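Local coordinates for protein putative alpha KG dependent 2,4-D dioxygenase (Burkholderia xenovorans, PDB 5J92) that probably acts as an iron(II)- and 2-oxoglutarate-dependent dioxygenase of the TfdA family, at residues L217-H222 and A268-G273; T149-M154 and V262-R267; E14-F19 and F250-E255; V168-S173 and G213-Y218. All blocks are in the same frame, centred on the assembly; numbering follows the deposited sequence.

Contact 1: residues L217-H222 and A268-G273; sequences LYLSSH and ALMHRG. With FE2 (Fe (II) ion), chain E.
S220, whose backbone N lies 3.6 Å from SD of M270, has its hydroxyl OG held by several partners: it bonds to S123 N and to S126 OG, and takes a weak third bond from H222 N. The bond to S123 N ties the loop 217-222 to the backbone between the iron ligands H122 and D124. Across the contact, M270 reaches from strand 269-273 to the backbone at L219. Its CG sits 3.2 Å from L219 O and its sulfur packs 3.6 Å from L219 CB. A bend at the last torsion of the thioether (chi3 -53°) turns CE to the same CB, so the end of the side chain curls round the base of L219. The polar side of this buried peptide is served by a water, which donates to L219 O at 2.8 Å and to L269 O at 2.7 Å; as two acceptors these carbonyls could not bond to each other, and the water so bridges loop and strand. On the strand, H271 follows M270, and its NE2 binds the iron at 2.4 Å. With H122 and D124 it completes the facial triad of two histidines and one carboxylate known from this dioxygenase superfamily, here flanked by the loop 217-222.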
loop_
_atom_site.group_PDB
_atom_site.type_symbol
_atom_site.label_atom_id
_atom_site.label_comp_id
_atom_site.label_asym_id
_atom_site.label_seq_id
_atom_site.Cartn_x
_atom_site.Cartn_y
_atom_site.Cartn_z
ATOM N N LEU A 217 9.457 -11.220 -9.561
ATOM C CA LEU A 217 9.932 -10.443 -8.424
ATOM C C LEU A 217 9.682 -11.192 -7.112
ATOM O O LEU A 217 8.573 -11.671 -6.860
ATOM C CB LEU A 217 9.235 -9.072 -8.376
ATOM C CG LEU A 217 9.525 -8.093 -9.519
ATOM C CD1 LEU A 217 8.605 -6.852 -9.500
ATOM C CD2 LEU A 217 10.998 -7.680 -9.454
ATOM N N TYR A 218 10.710 -11.278 -6.265
ATOM C CA TYR A 218 10.557 -11.913 -4.958
ATOM C C TYR A 218 10.094 -10.872 -3.935
ATOM O O TYR A 218 10.786 -10.545 -2.971
ATOM C CB TYR A 218 11.860 -12.572 -4.517
ATOM C CG TYR A 218 11.670 -13.656 -3.487
ATOM C CD1 TYR A 218 10.431 -13.874 -2.901
ATOM C CD2 TYR A 218 12.725 -14.485 -3.118
ATOM C CE1 TYR A 218 10.239 -14.884 -1.979
ATOM C CE2 TYR A 218 12.544 -15.501 -2.193
ATOM C CZ TYR A 218 11.301 -15.697 -1.629
ATOM O OH TYR A 218 11.105 -16.705 -0.703
ATOM N N LEU A 219 8.862 -10.409 -4.116
ATOM C CA LEU A 219 8.297 -9.446 -3.185
ATOM C C LEU A 219 7.644 -10.172 -2.014
ATOM O O LEU A 219 7.186 -11.309 -2.144
ATOM C CB LEU A 219 7.268 -8.550 -3.882
ATOM C CG LEU A 219 7.801 -7.761 -5.095
ATOM C CD1 LEU A 219 6.727 -6.824 -5.638
ATOM C CD2 LEU A 219 9.062 -6.991 -4.730
ATOM N N SER A 220 7.625 -9.508 -0.861
ATOM C CA SER A 220 6.965 -10.055 0.313
ATOM C C SER A 220 6.972 -8.988 1.385
ATOM O O SER A 220 7.924 -8.208 1.484
ATOM C CB SER A 220 7.678 -11.325 0.826
ATOM O OG SER A 220 6.956 -11.918 1.881
ATOM N N SER A 221 5.929 -8.983 2.217
ATOM C CA SER A 221 5.965 -8.104 3.378
ATOM C C SER A 221 7.185 -8.381 4.250
ATOM O O SER A 221 7.566 -7.524 5.054
ATOM C CB SER A 221 4.696 -8.270 4.211
ATOM O OG SER A 221 4.670 -9.568 4.784
ATOM N N HIS A 222 7.779 -9.577 4.136
ATOM C CA HIS A 222 8.955 -9.926 4.923
ATOM C C HIS A 222 10.210 -9.209 4.454
ATOM O O HIS A 222 11.157 -9.098 5.233
ATOM C CB HIS A 222 9.180 -11.442 4.886
ATOM C CG HIS A 222 7.960 -12.236 5.241
ATOM N ND1 HIS A 222 7.470 -13.248 4.447
ATOM C CD2 HIS A 222 7.134 -12.167 6.314
ATOM C CE1 HIS A 222 6.395 -13.771 5.011
ATOM N NE2 HIS A 222 6.164 -13.128 6.142
ATOM N N ALA A 268 6.237 -17.878 -7.359
ATOM C CA ALA A 268 5.772 -16.977 -8.402
ATOM C C ALA A 268 4.745 -15.966 -7.911
ATOM O O ALA A 268 4.204 -15.214 -8.724
ATOM C CB ALA A 268 5.159 -17.776 -9.564
ATOM N N LEU A 269 4.443 -15.933 -6.616
ATOM C CA LEU A 269 3.286 -15.185 -6.159
ATOM C C LEU A 269 3.564 -14.467 -4.855
ATOM O O LEU A 269 4.507 -14.779 -4.125
ATOM C CB LEU A 269 2.072 -16.097 -5.923
ATOM C CG LEU A 269 1.548 -16.876 -7.117
ATOM C CD1 LEU A 269 0.753 -18.045 -6.632
ATOM C CD2 LEU A 269 0.681 -15.920 -7.954
ATOM N N MET A 270 2.692 -13.508 -4.583
ATOM C CA MET A 270 2.360 -13.063 -3.249
ATOM C C MET A 270 0.887 -13.384 -3.062
ATOM O O MET A 270 0.139 -13.555 -4.039
ATOM C CB MET A 270 2.615 -11.561 -3.058
ATOM C CG MET A 270 4.075 -11.196 -2.767
ATOM S SD MET A 270 4.260 -9.518 -2.151
ATOM C CE MET A 270 3.409 -8.586 -3.407
ATOM N N HIS A 271 0.475 -13.502 -1.810
ATOM C CA HIS A 271 -0.942 -13.707 -1.543
ATOM C C HIS A 271 -1.292 -13.005 -0.242
ATOM O O HIS A 271 -0.419 -12.630 0.544
ATOM C CB HIS A 271 -1.291 -15.189 -1.455
ATOM C CG HIS A 271 -0.726 -15.847 -0.241
ATOM N ND1 HIS A 271 0.595 -16.233 -0.151
ATOM C CD2 HIS A 271 -1.290 -16.145 0.952
ATOM C CE1 HIS A 271 0.817 -16.749 1.042
ATOM N NE2 HIS A 271 -0.313 -16.714 1.726
ATOM N N ARG A 272 -2.589 -12.851 -0.009
ATOM C CA ARG A 272 -3.047 -12.263 1.238
ATOM C C ARG A 272 -4.474 -12.713 1.471
ATOM O O ARG A 272 -5.202 -12.997 0.518
ATOM C CB ARG A 272 -2.975 -10.728 1.214
ATOM C CG ARG A 272 -4.010 -10.078 0.285
ATOM C CD ARG A 272 -3.948 -8.546 0.298
ATOM N NE ARG A 272 -4.995 -7.978 -0.561
ATOM C CZ ARG A 272 -5.366 -6.700 -0.548
ATOM N NH1 ARG A 272 -4.766 -5.862 0.272
ATOM N NH2 ARG A 272 -6.350 -6.264 -1.343
ATOM N N GLY A 273 -4.863 -12.762 2.745
ATOM C CA GLY A 273 -6.245 -13.001 3.105
ATOM C C GLY A 273 -6.992 -11.692 3.277
ATOM O O GLY A 273 -6.407 -10.658 3.577
HETATM FE FE FE2 E . 0.491 -17.145 3.989
HETATM O O HOH W 1 6.865 -13.380 -4.042
#

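Contact 2: residues T149-M154 and V262-R267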
loop_
_atom_site.group_PDB
_atom_site.type_symbol
_atom_site.label_atom_id
_atom_site.label_comp_id
_atom_site.label_asym_id
_atom_site.label_seq_id
_atom_site.Cartn_x
_atom_site.Cartn_y
_atom_site.Cartn_z
ATOM N N THR A 149 -9.124 -15.154 -0.635
ATOM C CA THR A 149 -7.672 -15.169 -0.714
ATOM C C THR A 149 -7.304 -14.578 -2.069
ATOM O O THR A 149 -7.883 -14.960 -3.089
ATOM C CB THR A 149 -7.087 -16.577 -0.563
ATOM O OG1 THR A 149 -7.595 -17.187 0.620
ATOM C CG2 THR A 149 -5.559 -16.508 -0.434
ATOM N N GLN A 150 -6.398 -13.609 -2.068
ATOM C CA GLN A 150 -5.995 -12.919 -3.278
ATOM C C GLN A 150 -4.558 -13.283 -3.622
ATOM O O GLN A 150 -3.732 -13.516 -2.733
ATOM C CB GLN A 150 -6.139 -11.398 -3.124
ATOM C CG GLN A 150 -7.552 -10.960 -2.782
ATOM C CD GLN A 150 -7.759 -9.451 -2.869
ATOM O OE1 GLN A 150 -6.841 -8.655 -2.628
ATOM N NE2 GLN A 150 -8.982 -9.050 -3.220
ATOM N N PHE A 151 -4.273 -13.342 -4.926
ATOM C CA PHE A 151 -2.982 -13.794 -5.425
ATOM C C PHE A 151 -2.473 -12.786 -6.437
ATOM O O PHE A 151 -3.197 -12.417 -7.367
ATOM C CB PHE A 151 -3.079 -15.192 -6.058
ATOM C CG PHE A 151 -3.549 -16.248 -5.102
ATOM C CD1 PHE A 151 -2.639 -16.912 -4.293
ATOM C CD2 PHE A 151 -4.907 -16.557 -4.992
ATOM C CE1 PHE A 151 -3.060 -17.887 -3.393
ATOM C CE2 PHE A 151 -5.343 -17.527 -4.097
ATOM C CZ PHE A 151 -4.412 -18.194 -3.293
ATOM N N ALA A 152 -1.228 -12.356 -6.265
ATOM C CA ALA A 152 -0.605 -11.379 -7.145
ATOM C C ALA A 152 0.518 -12.044 -7.925
ATOM O O ALA A 152 1.423 -12.649 -7.333
ATOM C CB ALA A 152 -0.093 -10.178 -6.351
ATOM N N ASP A 153 0.457 -11.931 -9.249
ATOM C CA ASP A 153 1.396 -12.625 -10.136
ATOM C C ASP A 153 2.705 -11.841 -10.231
ATOM O O ASP A 153 2.758 -10.787 -10.876
ATOM C CB ASP A 153 0.761 -12.809 -11.510
ATOM C CG ASP A 153 1.588 -13.719 -12.433
ATOM O OD1 ASP A 153 2.812 -13.892 -12.194
ATOM O OD2 ASP A 153 0.991 -14.248 -13.404
ATOM N N MET A 154 3.763 -12.346 -9.587
ATOM C CA MET A 154 5.067 -11.685 -9.624
ATOM C C MET A 154 5.791 -11.853 -10.963
ATOM O O MET A 154 6.749 -11.109 -11.231
ATOM C CB MET A 154 5.966 -12.215 -8.500
ATOM C CG MET A 154 5.443 -11.943 -7.087
ATOM S SD MET A 154 5.230 -10.185 -6.752
ATOM C CE MET A 154 3.491 -9.999 -7.002
ATOM N N VAL A 262 -7.072 -25.360 -2.662
ATOM C CA VAL A 262 -6.320 -24.374 -3.430
ATOM C C VAL A 262 -4.844 -24.577 -3.126
ATOM O O VAL A 262 -4.423 -24.549 -1.959
ATOM C CB VAL A 262 -6.757 -22.933 -3.129
ATOM C CG1 VAL A 262 -5.875 -21.941 -3.906
ATOM C CG2 VAL A 262 -8.223 -22.741 -3.493
ATOM N N MET A 263 -4.076 -24.806 -4.185
ATOM C CA MET A 263 -2.641 -25.029 -4.134
ATOM C C MET A 263 -1.973 -23.900 -4.896
ATOM O O MET A 263 -2.374 -23.604 -6.031
ATOM C CB MET A 263 -2.316 -26.402 -4.737
ATOM C CG MET A 263 -0.935 -26.606 -5.294
ATOM S SD MET A 263 -0.921 -28.197 -6.151
ATOM C CE MET A 263 0.826 -28.375 -6.499
ATOM N N TRP A 264 -1.019 -23.205 -4.253
ATOM C CA TRP A 264 -0.366 -22.084 -4.917
ATOM C C TRP A 264 1.146 -22.145 -4.750
ATOM O O TRP A 264 1.671 -22.626 -3.739
ATOM C CB TRP A 264 -0.924 -20.714 -4.448
ATOM C CG TRP A 264 -0.557 -20.265 -3.042
ATOM C CD1 TRP A 264 0.541 -19.538 -2.658
ATOM C CD2 TRP A 264 -1.317 -20.492 -1.857
ATOM N NE1 TRP A 264 0.520 -19.317 -1.292
ATOM C CE2 TRP A 264 -0.617 -19.889 -0.780
ATOM C CE3 TRP A 264 -2.519 -21.155 -1.591
ATOM C CZ2 TRP A 264 -1.088 -19.923 0.522
ATOM C CZ3 TRP A 264 -2.979 -21.190 -0.281
ATOM C CH2 TRP A 264 -2.266 -20.583 0.755
ATOM N N ASP A 265 1.831 -21.674 -5.789
ATOM C CA ASP A 265 3.291 -21.724 -5.895
ATOM C C ASP A 265 3.849 -20.405 -5.365
ATOM O O ASP A 265 3.768 -19.368 -6.024
ATOM C CB ASP A 265 3.685 -22.001 -7.345
ATOM C CG ASP A 265 5.179 -22.293 -7.522
ATOM O OD1 ASP A 265 5.971 -21.999 -6.598
ATOM O OD2 ASP A 265 5.549 -22.839 -8.591
ATOM N N ASN A 266 4.407 -20.440 -4.151
ATOM C CA ASN A 266 4.991 -19.242 -3.560
ATOM C C ASN A 266 6.178 -18.706 -4.354
ATOM O O ASN A 266 6.549 -17.541 -4.179
ATOM C CB ASN A 266 5.404 -19.524 -2.113
ATOM C CG ASN A 266 4.210 -19.791 -1.216
ATOM O OD1 ASN A 266 3.548 -18.861 -0.789
ATOM N ND2 ASN A 266 3.928 -21.059 -0.938
ATOM N N ARG A 267 6.772 -19.520 -5.230
ATOM C CA ARG A 267 7.916 -19.087 -6.028
ATOM C C ARG A 267 7.539 -18.087 -7.109
ATOM O O ARG A 267 8.440 -17.499 -7.711
ATOM C CB ARG A 267 8.594 -20.300 -6.675
ATOM C CG ARG A 267 9.063 -21.343 -5.670
ATOM C CD ARG A 267 9.497 -22.632 -6.345
ATOM N NE ARG A 267 8.382 -23.339 -6.974
ATOM C CZ ARG A 267 8.475 -24.568 -7.469
ATOM N NH1 ARG A 267 9.636 -25.218 -7.402
ATOM N NH2 ARG A 267 7.416 -25.147 -8.026
#
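F151 directs a corner of its phenyl ring onto one face of the W264 indole. CE1 stands 3.3 Å above the indole plane, displaced toward the rim, and is 3.5 Å from both CG and CD2 of W264. The two side chains run roughly perpendicular to each other, and the phenyl plane is inclined by 57° to the five-membered ring, an oblique pairing. W264 adopts chi1 72°, with CG between its backbone N and carbonyl carbon, which lays the indole across the path of F151. V262 points back at F151, its CG1 4.1 Å from CZ. Further along the strand, R267 grips the D265 carboxylate side-on in a salt bridge, NE to OD1 at 2.8 Å and NH2 to OD2, while R267 N closes an Asx turn on OD1. The contact joins two facing sheets: strand 149-153 runs between 251-254 and 269-273, whereas 261-265 lies between 50-53 and 132-139. V50 of strand 50-53 also packs against F151 and V262, and H271 of strand 269-273 lies against both aromatic rings.

Contact 3: residues E14-F19 and F250-E255; sequences EAAHPF and FVYSHE
H17 and Y252 lie alongside each other, pointing opposite ways, where the chain leaving strand 12-15 passes strand 251-254, at the outside of the double-stranded beta-helix (jelly-roll) core expected of a TauD/TfdA dioxygenase. The close-packed part belongs to the tyrosine. Its CD1 lies 3.9 Å from H17 CB, its CE1 reaches to 3.8 Å of A16 O, and the methyl of A16 rests against the phenol end, 4.1 Å from CZ. Y252 also packs against F151, I52 and A21, so the ring is wedged between the N-terminal segment and the sheets. The looser half lies round the imidazole of H17, which is partly exposed and comes no nearer than 3.9 Å to V251 O, measured from NE2. A water fills in there: it hydrogen-bonds to NE2 at 2.7 Å in the plane of the ring and donates to V251 O at 2.6 Å. The imidazole is held from its own segment as well. ND1 accepts from F19 N in a nearly straight bond (172°), although the donor is tilted out of the ring plane, and I20 N bonds to the same nitrogen. CE1 of H17 then stands over the centre of the F19 ring, while the far end of Y252 is fixed by its OH meeting H254 ND1 at 2.7 Å.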
loop_
_atom_site.group_PDB
_atom_site.type_symbol
_atom_site.label_atom_id
_atom_site.label_comp_id
_atom_site.label_asym_id
_atom_site.label_seq_id
_atom_site.Cartn_x
_atom_site.Cartn_y
_atom_site.Cartn_z
ATOM N N GLU A 14 -9.393 -25.734 -16.381
ATOM C CA GLU A 14 -10.322 -24.657 -16.727
ATOM C C GLU A 14 -9.830 -23.369 -16.089
ATOM O O GLU A 14 -9.838 -23.243 -14.860
ATOM C CB GLU A 14 -11.750 -24.963 -16.266
ATOM C CG GLU A 14 -12.697 -23.796 -16.489
ATOM C CD GLU A 14 -14.092 -24.008 -15.879
ATOM O OE1 GLU A 14 -14.269 -24.893 -15.015
ATOM O OE2 GLU A 14 -15.009 -23.253 -16.241
ATOM N N ALA A 15 -9.449 -22.400 -16.921
ATOM C CA ALA A 15 -8.896 -21.143 -16.415
ATOM C C ALA A 15 -9.917 -20.420 -15.547
ATOM O O ALA A 15 -11.082 -20.281 -15.929
ATOM C CB ALA A 15 -8.467 -20.256 -17.582
ATOM N N ALA A 16 -9.480 -19.972 -14.364
ATOM C CA ALA A 16 -10.275 -19.083 -13.520
ATOM C C ALA A 16 -9.865 -17.631 -13.687
ATOM O O ALA A 16 -10.552 -16.724 -13.195
ATOM C CB ALA A 16 -10.134 -19.483 -12.043
ATOM N N HIS A 17 -8.729 -17.425 -14.332
ATOM C CA HIS A 17 -8.078 -16.164 -14.629
ATOM C C HIS A 17 -7.206 -16.461 -15.837
ATOM O O HIS A 17 -6.783 -17.611 -16.007
ATOM C CB HIS A 17 -7.233 -15.690 -13.425
ATOM C CG HIS A 17 -6.554 -14.375 -13.625
ATOM N ND1 HIS A 17 -5.345 -14.254 -14.275
ATOM C CD2 HIS A 17 -6.903 -13.123 -13.242
ATOM C CE1 HIS A 17 -4.989 -12.982 -14.305
ATOM N NE2 HIS A 17 -5.912 -12.275 -13.675
ATOM N N PRO A 18 -6.972 -15.499 -16.721
ATOM C CA PRO A 18 -6.206 -15.838 -17.935
ATOM C C PRO A 18 -4.817 -16.403 -17.644
ATOM O O PRO A 18 -4.313 -17.211 -18.435
ATOM C CB PRO A 18 -6.150 -14.507 -18.705
ATOM C CG PRO A 18 -6.569 -13.464 -17.716
ATOM C CD PRO A 18 -7.511 -14.132 -16.773
ATOM N N PHE A 19 -4.182 -16.038 -16.535
ATOM C CA PHE A 19 -2.840 -16.576 -16.322
ATOM C C PHE A 19 -2.441 -16.853 -14.876
ATOM O O PHE A 19 -1.348 -17.392 -14.668
ATOM C CB PHE A 19 -1.800 -15.639 -16.976
ATOM C CG PHE A 19 -1.935 -14.184 -16.599
ATOM C CD1 PHE A 19 -1.445 -13.712 -15.385
ATOM C CD2 PHE A 19 -2.495 -13.271 -17.488
ATOM C CE1 PHE A 19 -1.533 -12.361 -15.045
ATOM C CE2 PHE A 19 -2.595 -11.919 -17.160
ATOM C CZ PHE A 19 -2.110 -11.459 -15.928
ATOM N N PHE A 250 -2.604 -7.527 -12.012
ATOM C CA PHE A 250 -1.720 -8.606 -11.596
ATOM C C PHE A 250 -2.347 -9.493 -10.528
ATOM O O PHE A 250 -1.668 -10.383 -10.010
ATOM C CB PHE A 250 -0.391 -8.041 -11.068
ATOM C CG PHE A 250 0.305 -7.130 -12.027
ATOM C CD1 PHE A 250 0.548 -7.525 -13.339
ATOM C CD2 PHE A 250 0.662 -5.844 -11.637
ATOM C CE1 PHE A 250 1.176 -6.670 -14.221
ATOM C CE2 PHE A 250 1.305 -4.983 -12.514
ATOM C CZ PHE A 250 1.560 -5.399 -13.816
ATOM N N VAL A 251 -3.619 -9.269 -10.180
ATOM C CA VAL A 251 -4.240 -9.895 -9.016
ATOM C C VAL A 251 -5.438 -10.741 -9.431
ATOM O O VAL A 251 -6.245 -10.333 -10.279
ATOM C CB VAL A 251 -4.661 -8.837 -7.977
ATOM C CG1 VAL A 251 -5.499 -9.482 -6.860
ATOM C CG2 VAL A 251 -3.389 -8.184 -7.390
ATOM N N TYR A 252 -5.530 -11.933 -8.840
ATOM C CA TYR A 252 -6.716 -12.782 -8.881
ATOM C C TYR A 252 -7.263 -12.908 -7.462
ATOM O O TYR A 252 -6.525 -13.268 -6.541
ATOM C CB TYR A 252 -6.388 -14.172 -9.454
ATOM C CG TYR A 252 -7.442 -15.237 -9.185
ATOM C CD1 TYR A 252 -8.679 -15.195 -9.817
ATOM C CD2 TYR A 252 -7.199 -16.280 -8.299
ATOM C CE1 TYR A 252 -9.635 -16.170 -9.574
ATOM C CE2 TYR A 252 -8.159 -17.262 -8.037
ATOM C CZ TYR A 252 -9.376 -17.196 -8.688
ATOM O OH TYR A 252 -10.345 -18.147 -8.458
ATOM N N SER A 253 -8.544 -12.613 -7.293
ATOM C CA SER A 253 -9.224 -12.722 -6.007
ATOM C C SER A 253 -10.066 -13.998 -5.995
ATOM O O SER A 253 -10.992 -14.151 -6.804
ATOM C CB SER A 253 -10.091 -11.483 -5.759
ATOM O OG SER A 253 -10.694 -11.524 -4.471
ATOM N N HIS A 254 -9.735 -14.930 -5.110
ATOM C CA HIS A 254 -10.428 -16.211 -5.110
ATOM C C HIS A 254 -11.638 -16.150 -4.187
ATOM O O HIS A 254 -11.488 -15.996 -2.965
ATOM C CB HIS A 254 -9.507 -17.352 -4.693
ATOM C CG HIS A 254 -10.159 -18.693 -4.794
ATOM N ND1 HIS A 254 -10.505 -19.257 -6.006
ATOM C CD2 HIS A 254 -10.570 -19.561 -3.841
ATOM C CE1 HIS A 254 -11.075 -20.430 -5.793
ATOM N NE2 HIS A 254 -11.129 -20.636 -4.488
ATOM N N GLU A 255 -12.833 -16.289 -4.774
ATOM C CA GLU A 255 -14.064 -16.469 -4.006
ATOM C C GLU A 255 -14.175 -17.938 -3.621
ATOM O O GLU A 255 -14.347 -18.805 -4.485
ATOM C CB GLU A 255 -15.286 -16.023 -4.809
ATOM C CG GLU A 255 -15.345 -14.526 -5.084
ATOM C CD GLU A 255 -15.634 -13.712 -3.837
ATOM O OE1 GLU A 255 -16.068 -14.291 -2.815
ATOM O OE2 GLU A 255 -15.420 -12.485 -3.869
HETATM O O HOH W 2 -6.073 -9.775 -12.807
#

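Contact 4: residues V168-S173 and G213-Y218; sequences VVEGLS and GRKSLY
A type II beta turn from V169 to L172, closed by L172 N bonding to V169 O at 3.1 Å, carries V169 and E170 past K215 and L217 of strand 215-217. G171 takes the positive phi (83°) of the turn's third position. Outermost in the contact is a salt bridge, in which K215 NZ donates to E170 OE1 at 2.8 Å. The ammonium meets OE1 on its syn side, 23° out of the carboxylate plane. K215 gets there by an extended chain beyond CG, whereas E170 folds at chi2 (57°) to bring its carboxylate round. Y158 of helix 154-159 stands by both charges, its OH bonding to E170 OE2 and, weakly, to K215 NZ, so the tyrosine hydroxyl is a second partner to the glutamate and a weak one to the lysine. Behind this polar rim the contact is apolar and looser, with V169 CG2 4.4 Å from L217 CD2. V169 also rests on L205 and V206 and on L241 of helix 231-245, while L217 touches Y158. This is a helix-turn-strand connection, in which helix 163-169 leads into strand 173-176, packed against an edge strand of the four-stranded antiparallel sheet.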
loop_
_atom_site.group_PDB
_atom_site.type_symbol
_atom_site.label_atom_id
_atom_site.label_comp_id
_atom_site.label_asym_id
_atom_site.label_seq_id
_atom_site.Cartn_x
_atom_site.Cartn_y
_atom_site.Cartn_z
ATOM N N VAL A 168 16.902 -1.447 -12.759
ATOM C CA VAL A 168 17.340 -1.288 -11.376
ATOM C C VAL A 168 17.284 -2.622 -10.628
ATOM O O VAL A 168 18.181 -2.937 -9.842
ATOM C CB VAL A 168 16.514 -0.189 -10.681
ATOM C CG1 VAL A 168 16.773 -0.186 -9.179
ATOM C CG2 VAL A 168 16.896 1.162 -11.249
ATOM N N VAL A 169 16.227 -3.417 -10.830
ATOM C CA VAL A 169 16.074 -4.623 -10.018
ATOM C C VAL A 169 17.064 -5.718 -10.414
ATOM O O VAL A 169 17.316 -6.632 -9.621
ATOM C CB VAL A 169 14.631 -5.168 -10.072
ATOM C CG1 VAL A 169 13.641 -4.120 -9.570
ATOM C CG2 VAL A 169 14.275 -5.660 -11.481
ATOM N N GLU A 170 17.592 -5.685 -11.636
ATOM C CA GLU A 170 18.452 -6.755 -12.123
ATOM C C GLU A 170 19.649 -6.979 -11.203
ATOM O O GLU A 170 20.461 -6.075 -10.997
ATOM C CB GLU A 170 18.923 -6.424 -13.546
ATOM C CG GLU A 170 19.144 -7.639 -14.430
ATOM C CD GLU A 170 17.889 -8.497 -14.555
ATOM O OE1 GLU A 170 18.037 -9.725 -14.743
ATOM O OE2 GLU A 170 16.751 -7.957 -14.472
ATOM N N GLY A 171 19.750 -8.187 -10.651
ATOM C CA GLY A 171 20.883 -8.578 -9.826
ATOM C C GLY A 171 20.818 -8.161 -8.370
ATOM O O GLY A 171 21.768 -8.423 -7.624
ATOM N N LEU A 172 19.745 -7.524 -7.939
ATOM C CA LEU A 172 19.648 -7.116 -6.550
ATOM C C LEU A 172 19.269 -8.295 -5.660
ATOM O O LEU A 172 18.644 -9.268 -6.093
ATOM C CB LEU A 172 18.608 -6.006 -6.387
ATOM C CG LEU A 172 18.837 -4.653 -7.061
ATOM C CD1 LEU A 172 17.717 -3.732 -6.652
ATOM C CD2 LEU A 172 20.204 -4.063 -6.687
ATOM N N SER A 173 19.644 -8.183 -4.388
ATOM C CA SER A 173 19.178 -9.077 -3.345
ATOM C C SER A 173 18.569 -8.233 -2.235
ATOM O O SER A 173 18.905 -7.056 -2.065
ATOM C CB SER A 173 20.309 -9.965 -2.794
ATOM O OG SER A 173 20.738 -10.879 -3.786
ATOM N N GLY A 213 10.688 -21.462 -16.356
ATOM C CA GLY A 213 11.683 -20.490 -16.762
ATOM C C GLY A 213 11.284 -19.035 -16.592
ATOM O O GLY A 213 12.076 -18.150 -16.950
ATOM N N ARG A 214 10.094 -18.757 -16.058
ATOM C CA ARG A 214 9.622 -17.380 -15.931
ATOM C C ARG A 214 10.420 -16.594 -14.897
ATOM O O ARG A 214 10.678 -17.079 -13.792
ATOM C CB ARG A 214 8.149 -17.352 -15.533
ATOM C CG ARG A 214 7.173 -17.921 -16.580
ATOM C CD ARG A 214 6.977 -16.997 -17.793
ATOM N NE ARG A 214 6.382 -15.702 -17.457
ATOM C CZ ARG A 214 5.089 -15.495 -17.217
ATOM N NH1 ARG A 214 4.227 -16.509 -17.239
ATOM N NH2 ARG A 214 4.655 -14.271 -16.932
ATOM N N LYS A 215 10.764 -15.351 -15.241
ATOM C CA LYS A 215 11.326 -14.437 -14.265
ATOM C C LYS A 215 10.216 -13.782 -13.456
ATOM O O LYS A 215 9.105 -13.560 -13.951
ATOM C CB LYS A 215 12.173 -13.360 -14.940
ATOM C CG LYS A 215 13.529 -13.839 -15.488
ATOM C CD LYS A 215 14.386 -12.610 -15.705
ATOM C CE LYS A 215 15.841 -12.900 -15.943
ATOM N NZ LYS A 215 16.530 -11.584 -16.124
ATOM N N SER A 216 10.530 -13.461 -12.201
ATOM C CA SER A 216 9.531 -12.887 -11.305
ATOM C C SER A 216 10.220 -12.112 -10.192
ATOM O O SER A 216 11.399 -12.328 -9.896
ATOM C CB SER A 216 8.618 -13.975 -10.709
ATOM O OG SER A 216 9.334 -14.805 -9.794
ATOM N N LEU A 217 9.457 -11.220 -9.561
ATOM C CA LEU A 217 9.932 -10.443 -8.424
ATOM C C LEU A 217 9.682 -11.192 -7.112
ATOM O O LEU A 217 8.573 -11.671 -6.860
ATOM C CB LEU A 217 9.235 -9.072 -8.376
ATOM C CG LEU A 217 9.525 -8.093 -9.519
ATOM C CD1 LEU A 217 8.605 -6.852 -9.500
ATOM C CD2 LEU A 217 10.998 -7.680 -9.454
ATOM N N TYR A 218 10.710 -11.278 -6.265
ATOM C CA TYR A 218 10.557 -11.913 -4.958
ATOM C C TYR A 218 10.094 -10.872 -3.935
ATOM O O TYR A 218 10.786 -10.545 -2.971
ATOM C CB TYR A 218 11.860 -12.572 -4.517
ATOM C CG TYR A 218 11.670 -13.656 -3.487
ATOM C CD1 TYR A 218 10.431 -13.874 -2.901
ATOM C CD2 TYR A 218 12.725 -14.485 -3.118
ATOM C CE1 TYR A 218 10.239 -14.884 -1.979
ATOM C CE2 TYR A 218 12.544 -15.501 -2.193
ATOM C CZ TYR A 218 11.301 -15.697 -1.629
ATOM O OH TYR A 218 11.105 -16.705 -0.703
#

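Contacts 1 and 2 are buried and meet at the iron site: H271 of contact 1 binds the metal, and W264 of contact 2 packs against the H271 ring. Strand 149-153 connects contacts 1, 2 and 3, pairing with 269-273 on one edge and 251-254 on the other, so these three contacts share one sheet. Contact 3 lies at the surface, where water and partly exposed rings take the place of the aromatic packing of contact 2. Contact 4, about 17 Å from contact 2 between centres, belongs to the separate four-stranded sheet, and it alone of the four closes with a salt bridge across its segments. It shares L217 and Y218 with contact 1, whose loop leads inward.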